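Local coordinates for acetylserotonin O-methyltransferase (Homo sapiens, PDB 4A6D), which catalyses the last step of melatonin synthesis, transferring a methyl group from S-adenosyl-L-methionine to N-acetylserotonin, at residues Val24-Phe34 against Leu63-Leu73. Residues are numbered along the deposited sequence; the frame is centred on the assembly and turned at random.
Sequences VLFAACELGVF and LLDICVSLKLL
Leu63 reaches across to Val24, Ala27, Ala28 and Val33 because its CG stands anti to its backbone N (chi1 -160°). The side chain is a knob from helix 57-69 of the winged-helix-like dimerisation domain, set in a hole lined by helix 7-31 and Val33 of the next helix. The axes of 24-31 and 63-69 cross at -122° and come within 10.4 Å. No hydrogen bond crosses the contact, which is made almost entirely by apolar side chains. Leu63 CD1 lies over Ala27 and the carbonyl of Val24, while CD2 meets Leu31 CD1 at 3.9 Å and Val33 CG2 at 4.0 Å. Val24 CG1, also anti to its own N, touches Ile66 CG2 at 3.7 Å. Cys67 SG touches both Val24 CG1 and Ala28 CB. Schellman motifs at Gly32 and Lys71 end the two helices, and the chain beyond each turn returns to the contact. Beyond Gly32, Val33 CG1 meets Leu64 CD2; beyond Lys71, Leu72 CD1 meets Leu25 CD1 with the side chains nearly perpendicular. The second subunit packs close by, with its Leu301 on Val24 and its Gln297 on Ile66. Leu73 CD2 lies in the plane of the Phe34 ring, at its edge, 3.7 Å from CE1.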
ATOM      1  N   VAL A  24       7.401   3.791  -0.474  1.00 65.09           N
ATOM      2  CA  VAL A  24       8.470   4.674   0.024  1.00 65.41           C
ATOM      3  C   VAL A  24       9.522   3.814   0.738  1.00 71.37           C
ATOM      4  O   VAL A  24      10.710   3.943   0.439  1.00 72.42           O
ATOM      5  CB  VAL A  24       7.920   5.808   0.925  1.00 67.47           C
ATOM      6  CG1 VAL A  24       8.995   6.374   1.855  1.00 68.49           C
ATOM      7  CG2 VAL A  24       7.308   6.907   0.078  1.00 66.21           C
ATOM      8  N   LEU A  25       9.064   2.897   1.637  1.00 67.63           N
ATOM      9  CA  LEU A  25       9.912   1.973   2.379  1.00 67.66           C
ATOM     10  C   LEU A  25      10.659   1.034   1.423  1.00 73.69           C
ATOM     11  O   LEU A  25      11.867   0.882   1.565  1.00 75.49           O
ATOM     12  CB  LEU A  25       9.068   1.157   3.376  1.00 65.86           C
ATOM     13  CG  LEU A  25       9.771   0.011   4.153  1.00 68.00           C
ATOM     14  CD1 LEU A  25      10.886   0.550   5.031  1.00 68.70           C
ATOM     15  CD2 LEU A  25       8.778  -0.743   5.023  1.00 65.87           C
ATOM     16  N   PHE A  26       9.940   0.434   0.443  1.00 69.48           N
ATOM     17  CA  PHE A  26      10.478  -0.497  -0.553  1.00 69.46           C
ATOM     18  C   PHE A  26      11.529   0.173  -1.432  1.00 77.27           C
ATOM     19  O   PHE A  26      12.590  -0.411  -1.651  1.00 79.29           O
ATOM     20  CB  PHE A  26       9.347  -1.097  -1.431  1.00 69.48           C
ATOM     21  CG  PHE A  26       8.237  -1.883  -0.738  1.00 68.11           C
ATOM     22  CD1 PHE A  26       8.431  -2.439   0.527  1.00 68.33           C
ATOM     23  CD2 PHE A  26       7.004  -2.070  -1.359  1.00 67.96           C
ATOM     24  CE1 PHE A  26       7.407  -3.156   1.165  1.00 67.29           C
ATOM     25  CE2 PHE A  26       5.989  -2.799  -0.732  1.00 68.36           C
ATOM     26  CZ  PHE A  26       6.196  -3.343   0.525  1.00 65.26           C
ATOM     27  N   ALA A  27      11.243   1.405  -1.919  1.00 75.10           N
ATOM     28  CA  ALA A  27      12.137   2.180  -2.782  1.00 76.57           C
ATOM     29  C   ALA A  27      13.353   2.664  -2.024  1.00 81.94           C
ATOM     30  O   ALA A  27      14.440   2.666  -2.582  1.00 84.01           O
ATOM     31  CB  ALA A  27      11.402   3.350  -3.409  1.00 77.08           C
ATOM     32  N   ALA A  28      13.187   3.044  -0.752  1.00 78.29           N
ATOM     33  CA  ALA A  28      14.303   3.457   0.093  1.00 80.23           C
ATOM     34  C   ALA A  28      15.248   2.254   0.270  1.00 85.09           C
ATOM     35  O   ALA A  28      16.465   2.442   0.255  1.00 87.00           O
ATOM     36  CB  ALA A  28      13.794   3.927   1.444  1.00 80.06           C
ATOM     37  N   CYS A  29      14.680   1.017   0.382  1.00 79.84           N
ATOM     38  CA  CYS A  29      15.430  -0.246   0.497  1.00 79.99           C
ATOM     39  C   CYS A  29      16.126  -0.560  -0.829  1.00 84.01           C
ATOM     40  O   CYS A  29      17.335  -0.792  -0.828  1.00 86.40           O
ATOM     41  CB  CYS A  29      14.531  -1.396   0.943  1.00 78.10           C
ATOM     42  SG  CYS A  29      14.248  -1.468   2.728  1.00 81.43           S
ATOM     43  N   GLU A  30      15.374  -0.529  -1.957  1.00 78.20           N
ATOM     44  CA  GLU A  30      15.898  -0.766  -3.302  1.00 79.66           C
ATOM     45  C   GLU A  30      17.042   0.224  -3.656  1.00 84.41           C
ATOM     46  O   GLU A  30      18.017  -0.179  -4.284  1.00 85.36           O
ATOM     47  CB  GLU A  30      14.756  -0.756  -4.358  1.00 80.47           C
ATOM     48  CG  GLU A  30      15.240  -0.682  -5.816  1.00100.23           C
ATOM     49  CD  GLU A  30      14.482  -1.389  -6.931  1.00123.30           C
ATOM     50  OE1 GLU A  30      13.834  -2.426  -6.665  1.00122.89           O
ATOM     51  OE2 GLU A  30      14.594  -0.935  -8.093  1.00116.22           O
ATOM     52  N   LEU A  31      16.934   1.505  -3.237  1.00 80.71           N
ATOM     53  CA  LEU A  31      17.959   2.514  -3.530  1.00 82.38           C
ATOM     54  C   LEU A  31      19.203   2.451  -2.628  1.00 87.89           C
ATOM     55  O   LEU A  31      20.237   3.026  -2.972  1.00 89.86           O
ATOM     56  CB  LEU A  31      17.364   3.916  -3.572  1.00 81.81           C
ATOM     57  CG  LEU A  31      16.505   4.228  -4.774  1.00 85.62           C
ATOM     58  CD1 LEU A  31      15.480   5.284  -4.428  1.00 83.79           C
ATOM     59  CD2 LEU A  31      17.351   4.689  -5.942  1.00 90.40           C
ATOM     60  N   GLY A  32      19.096   1.721  -1.521  1.00 84.07           N
ATOM     61  CA  GLY A  32      20.168   1.523  -0.548  1.00 86.18           C
ATOM     62  C   GLY A  32      20.466   2.713   0.349  1.00 91.32           C
ATOM     63  O   GLY A  32      21.581   2.815   0.871  1.00 95.01           O
ATOM     64  N   VAL A  33      19.464   3.600   0.559  1.00 83.46           N
ATOM     65  CA  VAL A  33      19.538   4.812   1.391  1.00 83.64           C
ATOM     66  C   VAL A  33      20.142   4.526   2.777  1.00 88.87           C
ATOM     67  O   VAL A  33      21.094   5.195   3.186  1.00 90.20           O
ATOM     68  CB  VAL A  33      18.150   5.517   1.491  1.00 83.80           C
ATOM     69  CG1 VAL A  33      18.150   6.624   2.539  1.00 83.87           C
ATOM     70  CG2 VAL A  33      17.706   6.054   0.137  1.00 82.94           C
ATOM     71  N   PHE A  34      19.585   3.523   3.473  1.00 84.96           N
ATOM     72  CA  PHE A  34      19.990   3.104   4.819  1.00 86.70           C
ATOM     73  C   PHE A  34      21.417   2.569   4.892  1.00 94.96           C
ATOM     74  O   PHE A  34      22.120   2.902   5.844  1.00 96.86           O
ATOM     75  CB  PHE A  34      18.965   2.128   5.419  1.00 85.87           C
ATOM     76  CG  PHE A  34      17.541   2.621   5.268  1.00 84.84           C
ATOM     77  CD1 PHE A  34      17.107   3.767   5.932  1.00 87.78           C
ATOM     78  CD2 PHE A  34      16.646   1.964   4.431  1.00 84.49           C
ATOM     79  CE1 PHE A  34      15.804   4.243   5.765  1.00 86.72           C
ATOM     80  CE2 PHE A  34      15.335   2.425   4.285  1.00 85.50           C
ATOM     81  CZ  PHE A  34      14.927   3.568   4.943  1.00 84.04           C
ATOM     82  N   LEU A  63      11.763  11.535  -0.854  1.00 75.55           N
ATOM     83  CA  LEU A  63      11.960  10.230  -0.239  1.00 73.88           C
ATOM     84  C   LEU A  63      12.503  10.330   1.192  1.00 75.47           C
ATOM     85  O   LEU A  63      11.941   9.701   2.088  1.00 73.66           O
ATOM     86  CB  LEU A  63      12.871   9.370  -1.137  1.00 75.41           C
ATOM     87  CG  LEU A  63      12.839   7.857  -0.933  1.00 79.86           C
ATOM     88  CD1 LEU A  63      11.734   7.219  -1.764  1.00 79.13           C
ATOM     89  CD2 LEU A  63      14.165   7.244  -1.318  1.00 82.83           C
ATOM     90  N   LEU A  64      13.584  11.108   1.403  1.00 72.89           N
ATOM     91  CA  LEU A  64      14.211  11.289   2.720  1.00 74.33           C
ATOM     92  C   LEU A  64      13.244  11.983   3.688  1.00 78.05           C
ATOM     93  O   LEU A  64      13.098  11.534   4.827  1.00 77.66           O
ATOM     94  CB  LEU A  64      15.513  12.118   2.621  1.00 77.40           C
ATOM     95  CG  LEU A  64      16.718  11.495   1.893  1.00 83.68           C
ATOM     96  CD1 LEU A  64      17.763  12.558   1.599  1.00 86.47           C
ATOM     97  CD2 LEU A  64      17.343  10.341   2.698  1.00 84.25           C
ATOM     98  N   ASP A  65      12.571  13.061   3.222  1.00 73.56           N
ATOM     99  CA  ASP A  65      11.617  13.810   4.041  1.00 72.39           C
ATOM    100  C   ASP A  65      10.438  12.961   4.471  1.00 73.81           C
ATOM    101  O   ASP A  65      10.051  13.024   5.640  1.00 75.29           O
ATOM    102  CB  ASP A  65      11.187  15.119   3.375  1.00 74.21           C
ATOM    103  CG  ASP A  65      12.267  16.192   3.340  1.00 82.70           C
ATOM    104  OD1 ASP A  65      13.239  16.088   4.133  1.00 83.71           O
ATOM    105  OD2 ASP A  65      12.124  17.157   2.539  1.00 81.34           O
ATOM    106  N   ILE A  66       9.914  12.110   3.571  1.00 67.03           N
ATOM    107  CA  ILE A  66       8.832  11.192   3.942  1.00 64.68           C
ATOM    108  C   ILE A  66       9.361  10.196   5.008  1.00 70.23           C
ATOM    109  O   ILE A  66       8.679   9.983   6.007  1.00 69.58           O
ATOM    110  CB  ILE A  66       8.184  10.512   2.714  1.00 65.55           C
ATOM    111  CG1 ILE A  66       7.467  11.569   1.855  1.00 65.08           C
ATOM    112  CG2 ILE A  66       7.214   9.393   3.126  1.00 64.17           C
ATOM    113  CD1 ILE A  66       7.335  11.290   0.430  1.00 65.00           C
ATOM    114  N   CYS A  67      10.600   9.677   4.835  1.00 69.39           N
ATOM    115  CA  CYS A  67      11.246   8.734   5.767  1.00 71.46           C
ATOM    116  C   CYS A  67      11.374   9.329   7.174  1.00 79.68           C
ATOM    117  O   CYS A  67      11.158   8.613   8.155  1.00 81.15           O
ATOM    118  CB  CYS A  67      12.594   8.259   5.227  1.00 73.50           C
ATOM    119  SG  CYS A  67      12.473   7.022   3.901  1.00 76.48           S
ATOM    120  N   VAL A  68      11.680  10.647   7.263  1.00 76.38           N
ATOM    121  CA  VAL A  68      11.787  11.387   8.522  1.00 77.06           C
ATOM    122  C   VAL A  68      10.403  11.440   9.209  1.00 83.15           C
ATOM    123  O   VAL A  68      10.307  11.057  10.375  1.00 86.52           O
ATOM    124  CB  VAL A  68      12.411  12.791   8.348  1.00 80.44           C
ATOM    125  CG1 VAL A  68      12.461  13.530   9.678  1.00 81.33           C
ATOM    126  CG2 VAL A  68      13.804  12.701   7.736  1.00 81.39           C
ATOM    127  N   SER A  69       9.339  11.844   8.470  1.00 76.23           N
ATOM    128  CA  SER A  69       7.948  11.880   8.954  1.00 73.33           C
ATOM    129  C   SER A  69       7.461  10.493   9.415  1.00 75.88           C
ATOM    130  O   SER A  69       6.700  10.402  10.385  1.00 76.60           O
ATOM    131  CB  SER A  69       7.021  12.416   7.869  1.00 72.89           C
ATOM    132  OG  SER A  69       7.313  13.774   7.585  1.00 82.65           O
ATOM    133  N   LEU A  70       7.896   9.423   8.715  1.00 69.42           N
ATOM    134  CA  LEU A  70       7.547   8.031   9.036  1.00 67.81           C
ATOM    135  C   LEU A  70       8.368   7.482  10.209  1.00 71.95           C
ATOM    136  O   LEU A  70       8.095   6.379  10.660  1.00 69.87           O
ATOM    137  CB  LEU A  70       7.738   7.100   7.802  1.00 66.31           C
ATOM    138  CG  LEU A  70       6.750   7.244   6.630  1.00 69.16           C
ATOM    139  CD1 LEU A  70       7.098   6.277   5.510  1.00 66.70           C
ATOM    140  CD2 LEU A  70       5.292   7.042   7.076  1.00 70.75           C
ATOM    141  N   LYS A  71       9.371   8.227  10.697  1.00 72.37           N
ATOM    142  CA  LYS A  71      10.260   7.796  11.805  1.00 74.95           C
ATOM    143  C   LYS A  71      11.234   6.696  11.394  1.00 81.27           C
ATOM    144  O   LYS A  71      11.739   5.949  12.249  1.00 83.54           O
ATOM    145  CB  LYS A  71       9.526   7.480  13.138  1.00 75.92           C
ATOM    146  CG  LYS A  71       8.838   8.692  13.787  1.00 95.26           C
ATOM    147  CD  LYS A  71       7.298   8.667  13.625  1.00112.24           C
ATOM    148  CE  LYS A  71       6.589   7.597  14.455  1.00125.79           C
ATOM    149  NZ  LYS A  71       5.195   7.337  13.983  1.00129.86           N
ATOM    150  N   LEU A  72      11.519   6.605  10.081  1.00 75.89           N
ATOM    151  CA  LEU A  72      12.504   5.644   9.598  1.00 75.58           C
ATOM    152  C   LEU A  72      13.857   6.366   9.642  1.00 82.75           C
ATOM    153  O   LEU A  72      14.883   5.722   9.842  1.00 84.60           O
ATOM    154  CB  LEU A  72      12.176   5.125   8.179  1.00 73.26           C
ATOM    155  CG  LEU A  72      10.827   4.421   7.987  1.00 73.17           C
ATOM    156  CD1 LEU A  72      10.491   4.265   6.512  1.00 70.35           C
ATOM    157  CD2 LEU A  72      10.771   3.096   8.738  1.00 72.03           C
ATOM    158  N   LEU A  73      13.849   7.706   9.504  1.00 79.82           N
ATOM    159  CA  LEU A  73      15.056   8.538   9.594  1.00 82.62           C
ATOM    160  C   LEU A  73      14.903   9.741  10.548  1.00 90.90           C
ATOM    161  O   LEU A  73      13.786  10.186  10.840  1.00 89.74           O
ATOM    162  CB  LEU A  73      15.525   9.034   8.211  1.00 82.25           C
ATOM    163  CG  LEU A  73      15.941   8.011   7.159  1.00 85.11           C
ATOM    164  CD1 LEU A  73      16.316   8.717   5.881  1.00 85.41           C
ATOM    165  CD2 LEU A  73      17.107   7.137   7.635  1.00 87.68           C
TER